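Side-chain contacts in putative rubredoxin reductase (Rhodopseudomonas palustris, PDB 3FG2), which probably uses its FAD to pass electrons from NADH to the ferredoxin that serves the cytochrome P450 CYP199A2: residues A[44-49]-A[151-156]; A[124-129]-A[133-138]. All coordinates share one frame; numbering follows the deposited sequence.

Contact 1 of 2, residues A[44-49]-A[151-156]. With FAD (flavin-adenine dinucleotide), chain B.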
loop_
_atom_site.group_PDB
_atom_site.type_symbol
_atom_site.label_atom_id
_atom_site.label_comp_id
_atom_site.label_asym_id
_atom_site.label_seq_id
_atom_site.Cartn_x
_atom_site.Cartn_y
_atom_site.Cartn_z
ATOM N N PRO A 44 -6.087 7.766 -3.075
ATOM C CA PRO A 44 -6.199 9.190 -3.417
ATOM C C PRO A 44 -5.379 10.135 -2.526
ATOM O O PRO A 44 -5.147 11.288 -2.889
ATOM C CB PRO A 44 -7.703 9.455 -3.291
ATOM C CG PRO A 44 -8.320 8.097 -3.529
ATOM C CD PRO A 44 -7.408 7.205 -2.746
ATOM N N LEU A 45 -4.944 9.641 -1.366
ATOM C CA LEU A 45 -4.184 10.446 -0.408
ATOM C C LEU A 45 -2.903 11.091 -0.931
ATOM O O LEU A 45 -2.553 12.198 -0.526
ATOM C CB LEU A 45 -3.856 9.605 0.822
ATOM C CG LEU A 45 -5.054 9.184 1.677
ATOM C CD1 LEU A 45 -4.595 8.224 2.763
ATOM C CD2 LEU A 45 -5.709 10.421 2.291
ATOM N N SER A 46 -2.200 10.397 -1.817
ATOM C CA SER A 46 -0.965 10.921 -2.382
ATOM C C SER A 46 -1.191 11.279 -3.840
ATOM O O SER A 46 -0.242 11.506 -4.596
ATOM C CB SER A 46 0.139 9.874 -2.278
ATOM O OG SER A 46 -0.292 8.650 -2.839
ATOM N N LYS A 47 -2.461 11.329 -4.227
ATOM C CA LYS A 47 -2.824 11.631 -5.603
ATOM C C LYS A 47 -3.803 12.810 -5.669
ATOM O O LYS A 47 -3.509 13.893 -5.152
ATOM C CB LYS A 47 -3.432 10.378 -6.252
ATOM C CG LYS A 47 -2.530 9.149 -6.146
ATOM C CD LYS A 47 -3.188 7.905 -6.722
ATOM C CE LYS A 47 -2.242 6.702 -6.679
ATOM N NZ LYS A 47 -1.776 6.314 -5.302
ATOM N N ALA A 48 -4.965 12.588 -6.284
ATOM C CA ALA A 48 -5.986 13.622 -6.437
ATOM C C ALA A 48 -6.233 14.467 -5.196
ATOM O O ALA A 48 -6.286 15.692 -5.289
ATOM C CB ALA A 48 -7.300 12.997 -6.892
ATOM N N TYR A 49 -6.384 13.832 -4.038
ATOM C CA TYR A 49 -6.659 14.593 -2.827
ATOM C C TYR A 49 -5.725 15.790 -2.616
ATOM O O TYR A 49 -6.178 16.890 -2.300
ATOM C CB TYR A 49 -6.619 13.697 -1.595
ATOM C CG TYR A 49 -7.170 14.409 -0.388
ATOM C CD1 TYR A 49 -8.525 14.723 -0.306
ATOM C CD2 TYR A 49 -6.326 14.852 0.633
ATOM C CE1 TYR A 49 -9.030 15.469 0.759
ATOM C CE2 TYR A 49 -6.817 15.595 1.699
ATOM C CZ TYR A 49 -8.169 15.904 1.757
ATOM O OH TYR A 49 -8.653 16.654 2.802
ATOM N N GLY A 151 9.810 5.637 -3.127
ATOM C CA GLY A 151 8.814 4.602 -3.310
ATOM C C GLY A 151 7.665 5.210 -4.089
ATOM O O GLY A 151 7.733 6.388 -4.461
ATOM N N PHE A 152 6.617 4.431 -4.345
ATOM C CA PHE A 152 5.467 4.937 -5.092
ATOM C C PHE A 152 4.922 6.240 -4.517
ATOM O O PHE A 152 4.789 7.242 -5.220
ATOM C CB PHE A 152 4.323 3.918 -5.103
ATOM C CG PHE A 152 4.631 2.658 -5.842
ATOM C CD1 PHE A 152 5.164 2.702 -7.129
ATOM C CD2 PHE A 152 4.365 1.418 -5.265
ATOM C CE1 PHE A 152 5.427 1.535 -7.829
ATOM C CE2 PHE A 152 4.628 0.240 -5.961
ATOM C CZ PHE A 152 5.160 0.304 -7.249
ATOM N N ILE A 153 4.599 6.215 -3.230
ATOM C CA ILE A 153 4.027 7.378 -2.576
ATOM C C ILE A 153 4.901 8.618 -2.698
ATOM O O ILE A 153 4.420 9.687 -3.062
ATOM C CB ILE A 153 3.744 7.075 -1.094
ATOM C CG1 ILE A 153 2.769 5.899 -1.003
ATOM C CG2 ILE A 153 3.159 8.315 -0.405
ATOM C CD1 ILE A 153 2.531 5.396 0.394
ATOM N N GLY A 154 6.185 8.472 -2.404
ATOM C CA GLY A 154 7.084 9.603 -2.497
ATOM C C GLY A 154 7.075 10.279 -3.855
ATOM O O GLY A 154 7.081 11.511 -3.935
ATOM N N LEU A 155 7.063 9.488 -4.927
ATOM C CA LEU A 155 7.076 10.047 -6.274
ATOM C C LEU A 155 5.725 10.615 -6.674
ATOM O O LEU A 155 5.656 11.632 -7.365
ATOM C CB LEU A 155 7.530 8.995 -7.288
ATOM C CG LEU A 155 8.987 8.521 -7.114
ATOM C CD1 LEU A 155 9.330 7.487 -8.179
ATOM C CD2 LEU A 155 9.935 9.709 -7.223
ATOM N N GLU A 156 4.650 9.961 -6.250
ATOM C CA GLU A 156 3.325 10.455 -6.570
ATOM C C GLU A 156 3.212 11.843 -5.940
ATOM O O GLU A 156 2.649 12.759 -6.537
ATOM C CB GLU A 156 2.252 9.506 -6.022
ATOM C CG GLU A 156 2.336 8.098 -6.613
ATOM C CD GLU A 156 1.188 7.188 -6.202
ATOM O OE1 GLU A 156 0.536 7.458 -5.169
ATOM O OE2 GLU A 156 0.946 6.187 -6.911
HETATM P PA FAD B . -5.164 0.222 6.085
HETATM O O1A FAD B . -3.911 0.921 6.470
HETATM O O2A FAD B . -5.963 0.703 5.103
HETATM O O5B FAD B . -5.989 0.441 7.364
HETATM C C5B FAD B . -5.564 0.041 8.706
HETATM C C4B FAD B . -6.569 0.740 9.646
HETATM O O4B FAD B . -6.499 0.045 10.948
HETATM C C3B FAD B . -6.278 2.221 9.951
HETATM O O3B FAD B . -7.355 3.099 9.854
HETATM C C2B FAD B . -5.595 2.133 11.287
HETATM O O2B FAD B . -5.583 3.337 11.989
HETATM C C1B FAD B . -6.442 1.098 11.965
HETATM N N9A FAD B . -5.869 0.409 13.123
HETATM C C8A FAD B . -4.560 0.040 13.302
HETATM N N7A FAD B . -4.347 -0.564 14.465
HETATM C C5A FAD B . -5.566 -0.596 15.078
HETATM C C6A FAD B . -5.996 -1.129 16.390
HETATM N N6A FAD B . -5.196 -1.710 17.254
HETATM N N1A FAD B . -7.340 -0.973 16.665
HETATM C C2A FAD B . -8.214 -0.371 15.790
HETATM N N3A FAD B . -7.902 0.142 14.576
HETATM C C4A FAD B . -6.561 0.006 14.262
HETATM N N1 FAD B . -2.368 0.437 -3.044
HETATM C C2 FAD B . -2.675 0.231 -4.325
HETATM O O2 FAD B . -2.899 -0.865 -4.743
HETATM N N3 FAD B . -2.758 1.307 -5.268
HETATM C C4 FAD B . -2.527 2.619 -4.892
HETATM O O4 FAD B . -2.612 3.507 -5.720
HETATM C C4X FAD B . -2.195 2.857 -3.490
HETATM N N5 FAD B . -1.968 4.121 -3.060
HETATM C C5X FAD B . -1.664 4.315 -1.724
HETATM C C6 FAD B . -1.442 5.651 -1.287
HETATM C C7 FAD B . -1.141 5.944 0.027
HETATM C C7M FAD B . -0.913 7.385 0.441
HETATM C C8 FAD B . -1.042 4.859 1.011
HETATM C C8M FAD B . -0.720 5.106 2.468
HETATM C C9 FAD B . -1.256 3.530 0.589
HETATM C C9A FAD B . -1.568 3.249 -0.763
HETATM N N10 FAD B . -1.816 1.904 -1.265
HETATM C C10 FAD B . -2.124 1.696 -2.580
HETATM C "C1'" FAD B . -1.729 0.789 -0.289
HETATM C "C2'" FAD B . -3.131 0.501 0.331
HETATM O "O2'" FAD B . -3.620 1.699 0.891
HETATM C "C3'" FAD B . -2.961 -0.576 1.384
HETATM O "O3'" FAD B . -2.490 -1.771 0.771
HETATM C "C4'" FAD B . -4.291 -0.845 2.065
HETATM O "O4'" FAD B . -4.795 0.364 2.691
HETATM C "C5'" FAD B . -4.086 -1.914 3.111
HETATM O "O5'" FAD B . -5.477 -2.134 3.825
HETATM P P FAD B . -5.507 -2.475 5.288
HETATM O O1P FAD B . -7.033 -2.627 5.546
HETATM O O2P FAD B . -4.736 -3.583 5.636
HETATM O O3P FAD B . -4.984 -1.359 6.082
#
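Lys47 and Glu156 come together at an oblique crossing, the lysine's ammonium group set between the carboxylate and the flavin. Lys47 NZ stands 2.6 Å from Glu156 OE1 in a salt bridge, on the syn side of that oxygen and 21° out of the carboxylate plane. Ser46 OG donates a second bond to Glu156 OE1 at 2.7 Å, nearly in line with the C-O bond, and one oxygen thereby ties two neighbouring loop residues to helix 152-163. The lysine chain runs extended as far as CE and bends at its last torsion (chi4 60°), which turns Lys47 NZ to within 3.0 Å of FAD O4; its bond to FAD N5 is weak, and Pro43 O is a further acceptor. Alongside, Ile153 packs CG2 on Ser46 CB at 3.9 Å and lays CD1 3.7 Å from FAD C8. Glu156 OE2 is held by Ser322 OG and Asp323 N of strand 319-324. With an alanine in place of Glu156, the buried Lys47 would probably lose its salt-bridge partner and Ser46 OG its acceptor, leaving the ammonium group less firmly placed. A cationic donor at O4 would be expected to draw electron density toward that end of the isoalloxazine, consistent with tuning the flavin.

Contact 2 of 2, residues A[124-129]-A[133-138]. With FAD (flavin-adenine dinucleotide), chain B.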
loop_
_atom_site.group_PDB
_atom_site.type_symbol
_atom_site.label_atom_id
_atom_site.label_comp_id
_atom_site.label_asym_id
_atom_site.label_seq_id
_atom_site.Cartn_x
_atom_site.Cartn_y
_atom_site.Cartn_z
ATOM N N LEU A 124 7.145 15.879 7.746
ATOM C CA LEU A 124 5.865 15.192 7.650
ATOM C C LEU A 124 5.855 13.831 6.971
ATOM O O LEU A 124 6.714 13.515 6.138
ATOM C CB LEU A 124 4.878 16.102 6.920
ATOM C CG LEU A 124 4.825 17.540 7.439
ATOM C CD1 LEU A 124 3.950 18.396 6.525
ATOM C CD2 LEU A 124 4.289 17.534 8.864
ATOM N N TYR A 125 4.849 13.039 7.328
ATOM C CA TYR A 125 4.658 11.719 6.751
ATOM C C TYR A 125 3.425 11.797 5.852
ATOM O O TYR A 125 2.729 12.813 5.857
ATOM C CB TYR A 125 4.490 10.679 7.861
ATOM C CG TYR A 125 5.758 10.526 8.676
ATOM C CD1 TYR A 125 6.079 11.428 9.699
ATOM C CD2 TYR A 125 6.679 9.526 8.374
ATOM C CE1 TYR A 125 7.283 11.336 10.389
ATOM C CE2 TYR A 125 7.878 9.426 9.054
ATOM C CZ TYR A 125 8.181 10.331 10.054
ATOM O OH TYR A 125 9.403 10.231 10.689
ATOM N N LEU A 126 3.167 10.745 5.075
ATOM C CA LEU A 126 2.030 10.731 4.156
ATOM C C LEU A 126 1.390 9.349 4.003
ATOM O O LEU A 126 1.700 8.617 3.059
ATOM C CB LEU A 126 2.476 11.249 2.779
ATOM C CG LEU A 126 1.430 11.339 1.656
ATOM C CD1 LEU A 126 0.231 12.146 2.139
ATOM C CD2 LEU A 126 2.041 11.988 0.418
ATOM N N ARG A 127 0.500 8.996 4.930
ATOM C CA ARG A 127 -0.183 7.708 4.886
ATOM C C ARG A 127 -1.637 7.752 5.358
ATOM O O ARG A 127 -2.451 6.913 4.955
ATOM C CB ARG A 127 0.582 6.670 5.711
ATOM C CG ARG A 127 1.878 6.206 5.067
ATOM C CD ARG A 127 2.544 5.126 5.900
ATOM N NE ARG A 127 1.653 4.000 6.163
ATOM C CZ ARG A 127 1.281 3.113 5.247
ATOM N NH1 ARG A 127 1.725 3.211 3.996
ATOM N NH2 ARG A 127 0.464 2.124 5.590
ATOM N N THR A 128 -1.960 8.719 6.214
ATOM C CA THR A 128 -3.318 8.855 6.736
ATOM C C THR A 128 -4.005 10.092 6.151
ATOM O O THR A 128 -3.337 10.992 5.637
ATOM C CB THR A 128 -3.299 8.986 8.262
ATOM O OG1 THR A 128 -2.685 10.229 8.627
ATOM C CG2 THR A 128 -2.510 7.835 8.876
ATOM N N LEU A 129 -5.333 10.134 6.223
ATOM C CA LEU A 129 -6.066 11.283 5.702
ATOM C C LEU A 129 -5.541 12.544 6.382
ATOM O O LEU A 129 -5.185 13.516 5.711
ATOM C CB LEU A 129 -7.573 11.134 5.951
ATOM C CG LEU A 129 -8.484 12.332 5.615
ATOM C CD1 LEU A 129 -8.175 12.865 4.220
ATOM C CD2 LEU A 129 -9.945 11.912 5.724
ATOM N N GLU A 133 -4.019 15.842 4.603
ATOM C CA GLU A 133 -4.633 17.162 4.713
ATOM C C GLU A 133 -3.664 18.245 5.190
ATOM O O GLU A 133 -3.704 19.374 4.689
ATOM C CB GLU A 133 -5.850 17.114 5.644
ATOM C CG GLU A 133 -6.537 18.459 5.816
ATOM C CD GLU A 133 -6.959 19.078 4.498
ATOM O OE1 GLU A 133 -7.280 20.282 4.492
ATOM O OE2 GLU A 133 -6.975 18.375 3.466
ATOM N N VAL A 134 -2.799 17.919 6.148
ATOM C CA VAL A 134 -1.843 18.914 6.636
ATOM C C VAL A 134 -0.845 19.255 5.532
ATOM O O VAL A 134 -0.478 20.414 5.340
ATOM C CB VAL A 134 -1.061 18.418 7.876
ATOM C CG1 VAL A 134 -2.017 17.826 8.897
ATOM C CG2 VAL A 134 -0.021 17.406 7.469
ATOM N N LEU A 135 -0.416 18.239 4.796
ATOM C CA LEU A 135 0.536 18.441 3.716
ATOM C C LEU A 135 -0.105 19.312 2.635
ATOM O O LEU A 135 0.539 20.196 2.068
ATOM C CB LEU A 135 0.959 17.084 3.150
ATOM C CG LEU A 135 2.161 17.047 2.203
ATOM C CD1 LEU A 135 3.315 17.886 2.757
ATOM C CD2 LEU A 135 2.588 15.597 2.030
ATOM N N ARG A 136 -1.384 19.067 2.370
ATOM C CA ARG A 136 -2.122 19.830 1.371
ATOM C C ARG A 136 -2.144 21.317 1.740
ATOM O O ARG A 136 -1.982 22.185 0.882
ATOM C CB ARG A 136 -3.560 19.304 1.273
ATOM C CG ARG A 136 -4.385 19.905 0.129
ATOM C CD ARG A 136 -5.821 19.399 0.179
ATOM N NE ARG A 136 -6.564 19.985 1.291
ATOM C CZ ARG A 136 -7.113 21.197 1.267
ATOM N NH1 ARG A 136 -7.013 21.958 0.184
ATOM N NH2 ARG A 136 -7.761 21.655 2.329
ATOM N N GLN A 137 -2.344 21.599 3.024
ATOM C CA GLN A 137 -2.389 22.972 3.515
ATOM C C GLN A 137 -1.001 23.590 3.702
ATOM O O GLN A 137 -0.855 24.812 3.643
ATOM C CB GLN A 137 -3.129 23.033 4.854
ATOM C CG GLN A 137 -4.584 22.644 4.791
ATOM C CD GLN A 137 -5.266 22.749 6.141
ATOM O OE1 GLN A 137 -5.170 23.775 6.818
ATOM N NE2 GLN A 137 -5.969 21.691 6.539
ATOM N N ARG A 138 0.008 22.748 3.927
ATOM C CA ARG A 138 1.372 23.218 4.158
ATOM C C ARG A 138 2.158 23.622 2.909
ATOM O O ARG A 138 2.948 24.568 2.955
ATOM C CB ARG A 138 2.164 22.148 4.919
ATOM C CG ARG A 138 3.551 22.583 5.401
ATOM C CD ARG A 138 3.455 23.486 6.618
ATOM N NE ARG A 138 2.667 22.874 7.686
ATOM C CZ ARG A 138 3.136 22.024 8.598
ATOM N NH1 ARG A 138 4.414 21.663 8.598
ATOM N NH2 ARG A 138 2.313 21.526 9.516
HETATM P PA FAD B . -5.164 0.222 6.085
HETATM O O1A FAD B . -3.911 0.921 6.470
HETATM O O2A FAD B . -5.963 0.703 5.103
HETATM O O5B FAD B . -5.989 0.441 7.364
HETATM C C5B FAD B . -5.564 0.041 8.706
HETATM C C4B FAD B . -6.569 0.740 9.646
HETATM O O4B FAD B . -6.499 0.045 10.948
HETATM C C3B FAD B . -6.278 2.221 9.951
HETATM O O3B FAD B . -7.355 3.099 9.854
HETATM C C2B FAD B . -5.595 2.133 11.287
HETATM O O2B FAD B . -5.583 3.337 11.989
HETATM C C1B FAD B . -6.442 1.098 11.965
HETATM N N9A FAD B . -5.869 0.409 13.123
HETATM C C8A FAD B . -4.560 0.040 13.302
HETATM N N7A FAD B . -4.347 -0.564 14.465
HETATM C C5A FAD B . -5.566 -0.596 15.078
HETATM C C6A FAD B . -5.996 -1.129 16.390
HETATM N N6A FAD B . -5.196 -1.710 17.254
HETATM N N1A FAD B . -7.340 -0.973 16.665
HETATM C C2A FAD B . -8.214 -0.371 15.790
HETATM N N3A FAD B . -7.902 0.142 14.576
HETATM C C4A FAD B . -6.561 0.006 14.262
HETATM N N1 FAD B . -2.368 0.437 -3.044
HETATM C C2 FAD B . -2.675 0.231 -4.325
HETATM O O2 FAD B . -2.899 -0.865 -4.743
HETATM N N3 FAD B . -2.758 1.307 -5.268
HETATM C C4 FAD B . -2.527 2.619 -4.892
HETATM O O4 FAD B . -2.612 3.507 -5.720
HETATM C C4X FAD B . -2.195 2.857 -3.490
HETATM N N5 FAD B . -1.968 4.121 -3.060
HETATM C C5X FAD B . -1.664 4.315 -1.724
HETATM C C6 FAD B . -1.442 5.651 -1.287
HETATM C C7 FAD B . -1.141 5.944 0.027
HETATM C C7M FAD B . -0.913 7.385 0.441
HETATM C C8 FAD B . -1.042 4.859 1.011
HETATM C C8M FAD B . -0.720 5.106 2.468
HETATM C C9 FAD B . -1.256 3.530 0.589
HETATM C C9A FAD B . -1.568 3.249 -0.763
HETATM N N10 FAD B . -1.816 1.904 -1.265
HETATM C C10 FAD B . -2.124 1.696 -2.580
HETATM C "C1'" FAD B . -1.729 0.789 -0.289
HETATM C "C2'" FAD B . -3.131 0.501 0.331
HETATM O "O2'" FAD B . -3.620 1.699 0.891
HETATM C "C3'" FAD B . -2.961 -0.576 1.384
HETATM O "O3'" FAD B . -2.490 -1.771 0.771
HETATM C "C4'" FAD B . -4.291 -0.845 2.065
HETATM O "O4'" FAD B . -4.795 0.364 2.691
HETATM C "C5'" FAD B . -4.086 -1.914 3.111
HETATM O "O5'" FAD B . -5.477 -2.134 3.825
HETATM P P FAD B . -5.507 -2.475 5.288
HETATM O O1P FAD B . -7.033 -2.627 5.546
HETATM O O2P FAD B . -4.736 -3.583 5.636
HETATM O O3P FAD B . -4.984 -1.359 6.082
#
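The turn from strand 123-124 into helix 129-138, at the border of the second Rossmann-type sheet, is closed by Leu124 and Leu126 packing on Leu135 of the helix. With chi1 at -168°, Leu135 CG swings away from the backbone N and the two methyls divide, one toward Leu124 at the strand end and one toward Leu126 in the loop. Leu135 CD1 lies 3.9 Å from Leu124 CD1 where the two side chains slant across each other, while Leu135 CD2 lies 4.0 Å from Leu126 CD2, with those side chains at about a right angle. Leu124 CD1 also touches Val134 CG2 and sits over one face of the Arg138 guanidinium, displaced toward the rim, 3.9 Å from Arg138 NH1. The polar end of Arg138 has its main partner in Asp122, through a salt bridge from NH1. Thr128 is the N-cap, its OG1 accepting from Glu131 N, and the first turn follows at once with Glu133 N bonded to Leu129 O at 2.8 Å.

On the helix, Arg136 grips Glu133 side-on within its guanidinium plane: Arg136 NE reaches Glu133 OE2 at 2.7 Å and Arg136 NH2 reaches Glu133 OE1 at 2.6 Å, the latter through the syn lone pair. Gln137 NE2 adds a bond to Glu133 OE1 from the anti side at 2.8 Å, tilted 31° from its own amide plane. Glu133 OE2 is further bonded to Tyr49 OH, tying the helix to loop 44-49. At the other end of the turn, Arg127 NH1 approaches FAD C8M at 3.5 Å, the methyl lying over a face of the guanidinium. Apolar contacts thus fix the helix on the strand end, while Arg136 probably balances the charge of Glu133, and Gln137 and Tyr49 add neutral partners that would help hold the carboxylate in one rotation.

Overall arrangement
Contact 2 is nested within the loop that contact 1 closes: along the chain the segments run 44-49, 124-129, 133-138, 151-156. Their centres are 11 Å apart, and they touch directly, Leu45 packing against the backbone of Arg127 and Leu129. Helix 152-163 also meets contact 2, Phe157 against Leu135 of helix 129-138 and Ile153 against Leu126 of the loop before it. Both helices accompany the second parallel sheet, whose GxGxxG pattern (Gly149, Gly151, Gly154) probably binds NADH as in related reductases. Since both contacts reach the dimethylbenzene end of FAD, together they appear to join this Rossmann-type unit to the flavin and to loop 44-49, which follows strand 29-32 of the other parallel sheet.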